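Local coordinates for cell division control protein 45 cdc45 putative (Entamoeba histolytica, PDB 6CC2) that probably serves as a DNA replication factor of the RecJ-related Cdc45 family, whose eukaryotic members join MCM2-7 and GINS in the replicative helicase, at residues K477-V483 / F520-R526; S438-K442 / A471-A475. All coordinates share one frame. Residues are numbered along the deposited sequence.

A sheet is held together both by its strand neighbours and by the helices that cross it, and these two contacts illustrate one of each. Along the chain both segments of contact 2 precede those of contact 1; their centres lie about 9 Å apart. In contact 2 helix 435-441 packs on strand 468-474, whereas contact 1 pairs the following strand, 479-485, with strand 519-525. All three strands belong to the same mixed sheet in the C-terminal part of the chain. The two contacts touch where strands 468-474 and 479-485 pair: Val481 N lies 2.9 Å from Val472 O, a probable hydrogen bond. Together they follow three adjacent inner strands, in the order 468-474, 479-485, 519-525, and the helix beside the first.

Contact 1 of 2, residues K477-V483 / F520-R526; sequences KKTFVIV and FVTEIHR. With EDO (1,2-ethanediol), chain G; EDO (1,2-ethanediol), chain D.
Lys477 NZ forms a salt bridge with Glu523 OE1 (2.8 Å) and Thr479 OG1 donates to Glu523 OE2 (2.7 Å), fixing both carboxylate oxygens. Lys477 is all-trans, Glu523 t at chi1 and chi2, Thr479 p. The backbones run antiparallel, axes 4.5 Å apart at 158°. Hydrogen-bonded pairs are Phe480 with Ile524 (Phe480 N to Ile524 O and Ile524 N to Phe480 O, both 2.9 Å) and Ile482 with Thr522 (Ile482 N to Thr522 O 2.9 Å, Thr522 N to Ile482 O 2.8 Å). Non-hydrogen-bonded pairs are Val481 with Glu523, Val483 with Val521 and Thr479 with His525. Arg526 N donates to Lys478 O (2.9 Å), which a water bridges to His525 ND1 (3.0 Å from the water). Two ethanediols, probably from the crystallisation liquor, bind through O1, one donating to Glu523 O (3.1 Å), the other accepting from His525 N (2.8 Å). Lys478, at positive phi (65°), and Thr479 face Asp474 in a G1 beta bulge. Phe480 CB packs on Ile524 CG1 (3.7 Å), Val483 CG2 on Val521 CG2 (4.1 Å). This is an antiparallel pair within a mixed sheet, helix 529-537 against Phe480, Ile482 and Ile524, helix 444-462 against Val483 and Val521.

Contact 2 of 2, residues S438-K442 / A471-A475; sequences SIRFK and AVLDA
Strands 427-432 and 468-474 lie parallel and adjacent in the sheet, and the helices joining them make a beta-alpha-beta crossover; here the first of these helices, 435-441, meets the second strand. Ser438 to Arg440 have helical backbone angles, and Phe441 N donates to Ser438 O (3.2 Å), while 471-474 is extended. Ser438 lies nearest Leu473 (CA to CA 5.4 Å) and Lys442 nearest Asp474 (CA to CA 5.5 Å). Van der Waals packing centres on Val472, chi1 t, whose CA-to-CB bond points toward the helix. Its CG1 is 3.7 Å from Ser438 O, 3.7 Å from Phe441 O and 4.3 Å from Phe441 CB, so a single methyl fits against the backbone of 438-442. The Phe441 ring itself leads away, to helices 393-417 and 444-462. Ser438 CB sits 3.4 Å from Leu473 O; its hydroxyl instead bonds back to Asp434 O. No direct hydrogen bond crosses the two segments. Among charged groups, Lys442, chi1 p and then extended, lays CD 3.7 Å from Asp474 CG, and a long salt bridge spans 3.8 Å from NZ to OD1, an oxygen also bound by Lys477 N. A water completes the link, donating to Lys442 O (2.7 Å) and to Asp474 OD2 (2.5 Å).

Contact 1 of 2, residues K477-V483 / F520-R526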
ATOM      1  N   LYS A 477      25.285  16.123 -10.744  1.00 30.83           N
ATOM      2  CA  LYS A 477      24.858  15.962 -12.127  1.00 33.30           C
ATOM      3  C   LYS A 477      24.380  17.265 -12.754  1.00 35.06           C
ATOM      4  O   LYS A 477      24.208  17.319 -13.974  1.00 34.83           O
ATOM      5  CB  LYS A 477      23.749  14.910 -12.194  1.00 35.47           C
ATOM      6  CG  LYS A 477      23.600  14.226 -13.540  1.00 48.94           C
ATOM      7  CD  LYS A 477      22.734  12.973 -13.414  1.00 59.23           C
ATOM      8  CE  LYS A 477      22.317  12.434 -14.773  1.00 70.61           C
ATOM      9  NZ  LYS A 477      21.420  11.251 -14.647  1.00 77.28           N
ATOM     10  N   LYS A 478      24.178  18.320 -11.959  1.00 32.64           N
ATOM     11  CA  LYS A 478      23.676  19.595 -12.460  1.00 31.59           C
ATOM     12  C   LYS A 478      22.246  19.456 -12.983  1.00 26.22           C
ATOM     13  O   LYS A 478      21.893  20.014 -14.024  1.00 25.89           O
ATOM     14  CB  LYS A 478      24.605  20.160 -13.543  1.00 39.27           C
ATOM     15  CG  LYS A 478      26.081  20.162 -13.166  1.00 50.02           C
ATOM     16  CD  LYS A 478      26.346  21.032 -11.951  1.00 64.62           C
ATOM     17  CE  LYS A 478      27.837  21.133 -11.634  1.00 80.02           C
ATOM     18  NZ  LYS A 478      28.374  19.897 -10.995  1.00 82.87           N
ATOM     19  N   THR A 479      21.415  18.712 -12.252  1.00 22.73           N
ATOM     20  CA  THR A 479      20.062  18.412 -12.669  1.00 24.33           C
ATOM     21  C   THR A 479      19.125  18.529 -11.477  1.00 21.81           C
ATOM     22  O   THR A 479      19.554  18.588 -10.317  1.00 25.55           O
ATOM     23  CB  THR A 479      19.940  16.989 -13.227  1.00 30.99           C
ATOM     24  OG1 THR A 479      20.288  16.050 -12.193  1.00 28.66           O
ATOM     25  CG2 THR A 479      20.850  16.788 -14.445  1.00 34.56           C
ATOM     26  N   PHE A 480      17.839  18.556 -11.775  1.00 20.92           N
ATOM     27  CA  PHE A 480      16.796  18.219 -10.806  1.00 20.67           C
ATOM     28  C   PHE A 480      16.228  16.858 -11.172  1.00 22.10           C
ATOM     29  O   PHE A 480      15.870  16.621 -12.336  1.00 22.62           O
ATOM     30  CB  PHE A 480      15.658  19.239 -10.786  1.00 21.10           C
ATOM     31  CG  PHE A 480      16.008  20.534 -10.076  1.00 18.91           C
ATOM     32  CD1 PHE A 480      15.861  20.633  -8.710  1.00 17.10           C
ATOM     33  CD2 PHE A 480      16.491  21.629 -10.783  1.00 24.67           C
ATOM     34  CE1 PHE A 480      16.189  21.793  -8.057  1.00 19.68           C
ATOM     35  CE2 PHE A 480      16.821  22.799 -10.128  1.00 26.05           C
ATOM     36  CZ  PHE A 480      16.667  22.885  -8.771  1.00 23.06           C
ATOM     37  N   VAL A 481      16.151  15.966 -10.181  1.00 22.08           N
ATOM     38  CA  VAL A 481      15.328  14.781 -10.300  1.00 19.71           C
ATOM     39  C   VAL A 481      13.889  15.211 -10.075  1.00 21.07           C
ATOM     40  O   VAL A 481      13.608  15.927  -9.118  1.00 21.25           O
ATOM     41  CB  VAL A 481      15.759  13.711  -9.288  1.00 25.67           C
ATOM     42  CG1 VAL A 481      14.920  12.462  -9.440  1.00 26.74           C
ATOM     43  CG2 VAL A 481      17.222  13.376  -9.505  1.00 34.86           C
ATOM     44  N   ILE A 482      12.991  14.822 -10.983  1.00 19.94           N
ATOM     45  CA  ILE A 482      11.586  15.201 -10.912  1.00 20.73           C
ATOM     46  C   ILE A 482      10.761  13.938 -10.684  1.00 20.03           C
ATOM     47  O   ILE A 482      10.812  12.999 -11.497  1.00 20.80           O
ATOM     48  CB  ILE A 482      11.102  15.898 -12.200  1.00 25.37           C
ATOM     49  CG1 ILE A 482      12.067  16.977 -12.650  1.00 27.61           C
ATOM     50  CG2 ILE A 482       9.684  16.458 -11.971  1.00 28.52           C
ATOM     51  CD1 ILE A 482      12.162  18.113 -11.726  1.00 24.12           C
ATOM     52  N   VAL A 483      10.000  13.907  -9.599  1.00 17.99           N
ATOM     53  CA  VAL A 483       9.110  12.794  -9.309  1.00 18.91           C
ATOM     54  C   VAL A 483       7.680  13.317  -9.297  1.00 16.73           C
ATOM     55  O   VAL A 483       7.395  14.357  -8.685  1.00 18.99           O
ATOM     56  CB  VAL A 483       9.458  12.139  -7.961  1.00 25.89           C
ATOM     57  CG1 VAL A 483       8.362  11.140  -7.573  1.00 34.39           C
ATOM     58  CG2 VAL A 483      10.811  11.463  -8.043  1.00 25.27           C
ATOM     59  N   PHE A 520       5.951   8.655 -11.575  1.00 19.49           N
ATOM     60  CA  PHE A 520       6.860   8.851 -12.693  1.00 22.72           C
ATOM     61  C   PHE A 520       8.123   9.538 -12.186  1.00 21.92           C
ATOM     62  O   PHE A 520       8.081  10.326 -11.245  1.00 20.76           O
ATOM     63  CB  PHE A 520       6.251   9.744 -13.798  1.00 27.09           C
ATOM     64  CG  PHE A 520       4.882   9.344 -14.212  1.00 32.72           C
ATOM     65  CD1 PHE A 520       3.781   9.734 -13.472  1.00 36.20           C
ATOM     66  CD2 PHE A 520       4.682   8.566 -15.357  1.00 38.25           C
ATOM     67  CE1 PHE A 520       2.504   9.355 -13.849  1.00 45.64           C
ATOM     68  CE2 PHE A 520       3.408   8.198 -15.741  1.00 40.04           C
ATOM     69  CZ  PHE A 520       2.316   8.590 -14.978  1.00 43.64           C
ATOM     70  N   VAL A 521       9.243   9.254 -12.850  1.00 21.06           N
ATOM     71  CA  VAL A 521      10.508   9.921 -12.582  1.00 21.39           C
ATOM     72  C   VAL A 521      11.075  10.445 -13.896  1.00 21.38           C
ATOM     73  O   VAL A 521      11.138   9.708 -14.883  1.00 22.62           O
ATOM     74  CB  VAL A 521      11.522   8.972 -11.923  1.00 24.39           C
ATOM     75  CG1 VAL A 521      12.804   9.719 -11.583  1.00 25.94           C
ATOM     76  CG2 VAL A 521      10.922   8.358 -10.661  1.00 25.35           C
ATOM     77  N   THR A 522      11.464  11.715 -13.906  1.00 23.32           N
ATOM     78  CA  THR A 522      12.228  12.275 -15.016  1.00 23.38           C
ATOM     79  C   THR A 522      13.339  13.125 -14.412  1.00 21.64           C
ATOM     80  O   THR A 522      13.574  13.104 -13.203  1.00 21.54           O
ATOM     81  CB  THR A 522      11.322  13.051 -15.992  1.00 25.60           C
ATOM     82  OG1 THR A 522      12.110  13.475 -17.127  1.00 27.59           O
ATOM     83  CG2 THR A 522      10.698  14.263 -15.348  1.00 25.88           C
ATOM     84  N   GLU A 523      14.040  13.879 -15.253  1.00 21.48           N
ATOM     85  CA  GLU A 523      15.189  14.661 -14.809  1.00 22.16           C
ATOM     86  C   GLU A 523      15.372  15.817 -15.778  1.00 22.58           C
ATOM     87  O   GLU A 523      15.203  15.652 -16.978  1.00 23.75           O
ATOM     88  CB  GLU A 523      16.436  13.775 -14.772  1.00 30.73           C
ATOM     89  CG  GLU A 523      17.661  14.414 -14.158  1.00 48.29           C
ATOM     90  CD  GLU A 523      18.793  13.414 -13.973  1.00 58.21           C
ATOM     91  OE1 GLU A 523      18.900  12.478 -14.792  1.00 57.30           O
ATOM     92  OE2 GLU A 523      19.566  13.555 -12.998  1.00 60.27           O
ATOM     93  N   ILE A 524      15.709  16.987 -15.240  1.00 21.67           N
ATOM     94  CA  ILE A 524      15.926  18.169 -16.053  1.00 22.70           C
ATOM     95  C   ILE A 524      17.280  18.768 -15.720  1.00 22.29           C
ATOM     96  O   ILE A 524      17.831  18.558 -14.635  1.00 23.75           O
ATOM     97  CB  ILE A 524      14.816  19.223 -15.838  1.00 25.00           C
ATOM     98  CG1 ILE A 524      14.858  19.749 -14.389  1.00 23.32           C
ATOM     99  CG2 ILE A 524      13.453  18.632 -16.120  1.00 28.77           C
ATOM    100  CD1 ILE A 524      13.930  20.920 -14.153  1.00 24.08           C
ATOM    101  N   HIS A 525      17.815  19.553 -16.667  1.00 24.01           N
ATOM    102  CA  HIS A 525      18.972  20.381 -16.367  1.00 24.04           C
ATOM    103  C   HIS A 525      18.582  21.421 -15.315  1.00 23.15           C
ATOM    104  O   HIS A 525      17.486  21.990 -15.366  1.00 22.63           O
ATOM    105  CB  HIS A 525      19.482  21.086 -17.610  1.00 27.11           C
ATOM    106  CG  HIS A 525      20.002  20.150 -18.659  1.00 37.53           C
ATOM    107  ND1 HIS A 525      21.148  19.403 -18.487  1.00 43.61           N
ATOM    108  CD2 HIS A 525      19.529  19.839 -19.888  1.00 43.31           C
ATOM    109  CE1 HIS A 525      21.354  18.663 -19.563  1.00 45.44           C
ATOM    110  NE2 HIS A 525      20.386  18.909 -20.428  1.00 43.92           N
ATOM    111  N   ARG A 526      19.474  21.659 -14.359  1.00 23.20           N
ATOM    112  CA  ARG A 526      19.147  22.572 -13.265  1.00 25.12           C
ATOM    113  C   ARG A 526      18.683  23.916 -13.797  1.00 22.31           C
ATOM    114  O   ARG A 526      17.702  24.476 -13.299  1.00 24.78           O
ATOM    115  CB  ARG A 526      20.351  22.753 -12.322  1.00 33.48           C
ATOM    116  CG  ARG A 526      20.429  24.148 -11.656  1.00 43.90           C
ATOM    117  CD  ARG A 526      20.555  24.138 -10.129  1.00 45.55           C
ATOM    118  NE  ARG A 526      21.915  23.927  -9.678  1.00 43.63           N
ATOM    119  CZ  ARG A 526      22.426  24.419  -8.541  1.00 37.02           C
ATOM    120  NH1 ARG A 526      21.695  25.165  -7.730  1.00 36.64           N
ATOM    121  NH2 ARG A 526      23.676  24.152  -8.234  1.00 36.96           N
TER
HETATM  122  C1  EDO G 606      18.932  16.405 -18.657  1.00 49.53           C
HETATM  123  O1  EDO G 606      17.648  15.831 -18.923  1.00 50.38           O
HETATM  124  C2  EDO G 606      19.664  15.580 -17.610  1.00 50.12           C
HETATM  125  O2  EDO G 606      19.769  14.223 -18.044  1.00 60.96           O
HETATM  126  C1  EDO D 603      15.205  20.363 -19.767  1.00 37.17           C
HETATM  127  O1  EDO D 603      16.318  19.973 -18.980  1.00 32.66           O
HETATM  128  C2  EDO D 603      14.052  20.580 -18.822  1.00 25.89           C
HETATM  129  O2  EDO D 603      13.045  21.232 -19.448  1.00 18.43           O
HETATM  130  O   HOH W   1      22.915  20.826 -16.451  1.00 43.24           O

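Contact 2 of 2, residues S438-K442 / A471-A475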
ATOM      1  N   SER A 438      19.065  17.948  -0.252  1.00 25.74           N
ATOM      2  CA  SER A 438      19.144  17.513  -1.643  1.00 26.25           C
ATOM      3  C   SER A 438      19.996  16.260  -1.767  1.00 28.97           C
ATOM      4  O   SER A 438      19.620  15.306  -2.454  1.00 28.70           O
ATOM      5  CB  SER A 438      19.737  18.640  -2.505  1.00 30.96           C
ATOM      6  OG  SER A 438      18.838  19.728  -2.591  1.00 34.22           O
ATOM      7  N   ILE A 439      21.155  16.251  -1.111  1.00 30.01           N
ATOM      8  CA  ILE A 439      22.058  15.111  -1.232  1.00 32.36           C
ATOM      9  C   ILE A 439      21.391  13.862  -0.678  1.00 33.29           C
ATOM     10  O   ILE A 439      21.634  12.758  -1.165  1.00 34.65           O
ATOM     11  CB  ILE A 439      23.397  15.422  -0.527  1.00 36.66           C
ATOM     12  CG1 ILE A 439      24.553  14.725  -1.240  1.00 46.21           C
ATOM     13  CG2 ILE A 439      23.353  14.998   0.925  1.00 41.78           C
ATOM     14  CD1 ILE A 439      24.964  15.410  -2.537  1.00 54.08           C
ATOM     15  N   ARG A 440      20.502  14.018   0.309  1.00 28.54           N
ATOM     16  CA  ARG A 440      19.849  12.871   0.932  1.00 31.25           C
ATOM     17  C   ARG A 440      18.685  12.306   0.123  1.00 30.28           C
ATOM     18  O   ARG A 440      18.342  11.130   0.292  1.00 30.60           O
ATOM     19  CB  ARG A 440      19.334  13.259   2.316  1.00 33.30           C
ATOM     20  CG  ARG A 440      20.444  13.565   3.324  1.00 40.76           C
ATOM     21  CD  ARG A 440      19.864  14.203   4.579  1.00 55.99           C
ATOM     22  NE  ARG A 440      18.688  13.481   5.049  1.00 68.72           N
ATOM     23  CZ  ARG A 440      17.834  13.943   5.955  1.00 74.19           C
ATOM     24  NH1 ARG A 440      18.021  15.138   6.499  1.00 79.22           N
ATOM     25  NH2 ARG A 440      16.788  13.208   6.313  1.00 66.32           N
ATOM     26  N   PHE A 441      18.072  13.101  -0.746  1.00 24.35           N
ATOM     27  CA  PHE A 441      16.882  12.660  -1.465  1.00 23.63           C
ATOM     28  C   PHE A 441      17.004  12.780  -2.979  1.00 22.26           C
ATOM     29  O   PHE A 441      15.995  12.675  -3.678  1.00 21.71           O
ATOM     30  CB  PHE A 441      15.656  13.438  -0.972  1.00 24.36           C
ATOM     31  CG  PHE A 441      15.196  13.014   0.376  1.00 23.96           C
ATOM     32  CD1 PHE A 441      14.318  11.941   0.518  1.00 23.30           C
ATOM     33  CD2 PHE A 441      15.668  13.654   1.525  1.00 23.84           C
ATOM     34  CE1 PHE A 441      13.912  11.519   1.775  1.00 26.36           C
ATOM     35  CE2 PHE A 441      15.250  13.238   2.779  1.00 27.12           C
ATOM     36  CZ  PHE A 441      14.378  12.172   2.900  1.00 28.55           C
ATOM     37  N   LYS A 442      18.221  12.941  -3.504  1.00 23.17           N
ATOM     38  CA  LYS A 442      18.383  13.095  -4.945  1.00 22.47           C
ATOM     39  C   LYS A 442      18.245  11.787  -5.714  1.00 24.28           C
ATOM     40  O   LYS A 442      18.098  11.825  -6.939  1.00 26.85           O
ATOM     41  CB  LYS A 442      19.766  13.687  -5.257  1.00 23.23           C
ATOM     42  CG  LYS A 442      20.947  12.867  -4.738  1.00 26.61           C
ATOM     43  CD  LYS A 442      22.255  13.359  -5.336  1.00 35.03           C
ATOM     44  CE  LYS A 442      23.446  12.560  -4.834  1.00 44.32           C
ATOM     45  NZ  LYS A 442      24.698  12.932  -5.563  1.00 54.93           N
ATOM     46  N   ALA A 471      10.769  18.216  -7.091  1.00 16.79           N
ATOM     47  CA  ALA A 471      12.056  18.392  -7.771  1.00 20.05           C
ATOM     48  C   ALA A 471      13.169  18.492  -6.740  1.00 19.55           C
ATOM     49  O   ALA A 471      13.126  19.367  -5.866  1.00 19.77           O
ATOM     50  CB  ALA A 471      12.038  19.649  -8.631  1.00 20.47           C
ATOM     51  N   VAL A 472      14.173  17.623  -6.854  1.00 17.85           N
ATOM     52  CA  VAL A 472      15.290  17.594  -5.920  1.00 17.24           C
ATOM     53  C   VAL A 472      16.583  17.818  -6.671  1.00 18.41           C
ATOM     54  O   VAL A 472      16.863  17.115  -7.655  1.00 19.60           O
ATOM     55  CB  VAL A 472      15.348  16.266  -5.133  1.00 18.90           C
ATOM     56  CG1 VAL A 472      16.453  16.345  -4.046  1.00 19.13           C
ATOM     57  CG2 VAL A 472      13.981  15.935  -4.523  1.00 21.47           C
ATOM     58  N   LEU A 473      17.383  18.773  -6.187  1.00 19.55           N
ATOM     59  CA  LEU A 473      18.649  19.085  -6.823  1.00 22.94           C
ATOM     60  C   LEU A 473      19.609  17.913  -6.711  1.00 23.67           C
ATOM     61  O   LEU A 473      19.829  17.379  -5.629  1.00 24.70           O
ATOM     62  CB  LEU A 473      19.258  20.332  -6.173  1.00 22.83           C
ATOM     63  CG  LEU A 473      20.641  20.723  -6.683  1.00 26.79           C
ATOM     64  CD1 LEU A 473      20.603  21.167  -8.133  1.00 27.60           C
ATOM     65  CD2 LEU A 473      21.243  21.809  -5.801  1.00 27.02           C
ATOM     66  N   ASP A 474      20.183  17.516  -7.845  1.00 23.65           N
ATOM     67  CA  ASP A 474      21.332  16.621  -7.908  1.00 26.25           C
ATOM     68  C   ASP A 474      22.489  17.511  -8.340  1.00 28.30           C
ATOM     69  O   ASP A 474      22.718  17.725  -9.535  1.00 28.40           O
ATOM     70  CB  ASP A 474      21.095  15.468  -8.878  1.00 27.97           C
ATOM     71  CG  ASP A 474      22.231  14.470  -8.876  1.00 33.40           C
ATOM     72  OD1 ASP A 474      23.385  14.852  -8.567  1.00 36.55           O
ATOM     73  OD2 ASP A 474      21.967  13.294  -9.196  1.00 37.38           O
ATOM     74  N   ALA A 475      23.212  18.049  -7.351  1.00 31.04           N
ATOM     75  CA  ALA A 475      24.187  19.094  -7.629  1.00 34.05           C
ATOM     76  C   ALA A 475      25.367  18.568  -8.428  1.00 31.95           C
ATOM     77  O   ALA A 475      25.937  19.303  -9.242  1.00 33.36           O
ATOM     78  CB  ALA A 475      24.680  19.708  -6.320  1.00 39.65           C
TER
HETATM   79  O   HOH W   2      20.324  11.564  -8.491  1.00 43.60           O